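PDB 2NQL: Isomerase/lactonizing enzyme from Agrobacterium fabrum str. C58, which is a member of the mandelate racemase/muconate lactonizing enzyme family of the enolase superfamily and carries a bound sodium ion. Local coordinates for residues A[37-40]-A[41-44]. Sequence-based numbering, arbitrary orientation.
Sequences IVRK and GNRT
Arg39 runs past the amide of Asn42 at the hairpin turn that joins strands 36-38 and 45-47. Its CB lies 3.4 Å from Asn42 OD1. CG, anti to the backbone N (chi1 -158°), lies more loosely by that oxygen and leads CD past it at 3.8 Å. The chain then bends at chi3 (-73°). In the conformer described, one of two modelled, this brings CZ near Asn42 ND2 and NH1 to 3.6 Å from ND2, with the guanidinium and amide planes 10° apart. That pair is not a hydrogen bond; ND2 is bonded to Tyr46 OH.

The backbone closes the turn. Arg39 N donates to Thr44 O at 3.0 Å. Arg39 O accepts from Arg43 N at 2.7 Å and more weakly from Asn42 N. Arg43 has a positive phi, in the left-handed region. Asn42 OD1 takes the N-H of Thr44 at 3.1 Å from above its carbonyl plane, forming an Asx turn.

Outward, Arg43 makes salt bridges to Asp104 and Asp107 of the second subunit. A sulfate lies about 5 Å from the Arg39 side chain. With both ends of its amide bonded, Asn42 is probably fixed in rotation, while its contact with Arg39 is non-bonded.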
loop_
_atom_site.group_PDB
_atom_site.type_symbol
_atom_site.label_atom_id
_atom_site.label_comp_id
_atom_site.label_asym_id
_atom_site.label_seq_id
_atom_site.Cartn_x
_atom_site.Cartn_y
_atom_site.Cartn_z
ATOM N N ILE A 37 1.995 20.830 -4.379
ATOM C CA ILE A 37 2.201 21.184 -5.801
ATOM C C ILE A 37 2.587 19.978 -6.651
ATOM O O ILE A 37 3.433 19.169 -6.265
ATOM C CB ILE A 37 3.205 22.383 -5.938
ATOM C CG1 ILE A 37 3.139 23.016 -7.332
ATOM C CG2 ILE A 37 4.602 22.011 -5.494
ATOM C CD1 ILE A 37 3.417 24.531 -7.273
ATOM N N VAL A 38 1.926 19.831 -7.791
ATOM C CA VAL A 38 2.197 18.718 -8.692
ATOM C C VAL A 38 3.108 19.194 -9.815
ATOM O O VAL A 38 2.789 20.177 -10.477
ATOM C CB VAL A 38 0.881 18.085 -9.256
ATOM C CG1 VAL A 38 1.159 17.184 -10.453
ATOM C CG2 VAL A 38 0.204 17.246 -8.195
ATOM N N ARG A 39 4.244 18.514 -9.980
ATOM C CA ARG A 39 5.129 18.742 -11.116
ATOM C C ARG A 39 4.509 18.167 -12.388
ATOM O O ARG A 39 4.259 16.968 -12.478
ATOM C CB ARG A 39 6.513 18.140 -10.851
ATOM C CG ARG A 39 7.631 18.763 -11.694
ATOM C CD ARG A 39 8.901 17.912 -11.695
ATOM N NE ARG A 39 9.617 17.967 -10.422
ATOM C CZ ARG A 39 10.677 17.218 -10.118
ATOM N NH1 ARG A 39 11.159 16.344 -10.989
ATOM N NH2 ARG A 39 11.250 17.344 -8.930
ATOM N N LYS A 40 4.251 19.034 -13.356
ATOM C CA LYS A 40 3.534 18.643 -14.571
ATOM C C LYS A 40 4.273 17.573 -15.371
ATOM O O LYS A 40 3.650 16.675 -15.940
ATOM C CB LYS A 40 3.200 19.863 -15.430
ATOM C CG LYS A 40 1.987 20.607 -14.931
ATOM C CD LYS A 40 1.598 21.745 -15.861
ATOM C CE LYS A 40 0.817 22.798 -15.101
ATOM N NZ LYS A 40 0.210 23.806 -15.994
ATOM N N GLY A 41 5.598 17.641 -15.357
ATOM C CA GLY A 41 6.426 16.696 -16.113
ATOM C C GLY A 41 6.437 15.248 -15.639
ATOM O O GLY A 41 6.614 14.337 -16.445
ATOM N N ASN A 42 6.266 15.017 -14.343
ATOM C CA ASN A 42 6.234 13.632 -13.844
ATOM C C ASN A 42 4.959 13.282 -13.048
ATOM O O ASN A 42 4.817 12.156 -12.570
ATOM C CB ASN A 42 7.504 13.290 -13.046
ATOM C CG ASN A 42 7.592 14.036 -11.702
ATOM O OD1 ASN A 42 6.715 14.809 -11.330
ATOM N ND2 ASN A 42 8.672 13.807 -10.991
ATOM N N ARG A 43 4.072 14.271 -12.921
ATOM C CA ARG A 43 2.729 14.132 -12.357
ATOM C C ARG A 43 2.742 13.802 -10.847
ATOM O O ARG A 43 1.705 13.485 -10.269
ATOM C CB ARG A 43 1.898 13.134 -13.176
ATOM C CG ARG A 43 1.637 13.641 -14.591
ATOM C CD ARG A 43 1.392 12.508 -15.562
ATOM N NE ARG A 43 0.113 11.864 -15.290
ATOM C CZ ARG A 43 -1.066 12.278 -15.750
ATOM N NH1 ARG A 43 -1.160 13.349 -16.535
ATOM N NH2 ARG A 43 -2.161 11.602 -15.420
ATOM N N THR A 44 3.922 13.929 -10.234
ATOM C CA THR A 44 4.155 13.634 -8.825
ATOM C C THR A 44 3.846 14.862 -7.966
ATOM O O THR A 44 4.187 15.986 -8.334
ATOM C CB THR A 44 5.602 13.135 -8.629
ATOM O OG1 THR A 44 5.785 11.943 -9.407
ATOM C CG2 THR A 44 5.934 12.853 -7.154
#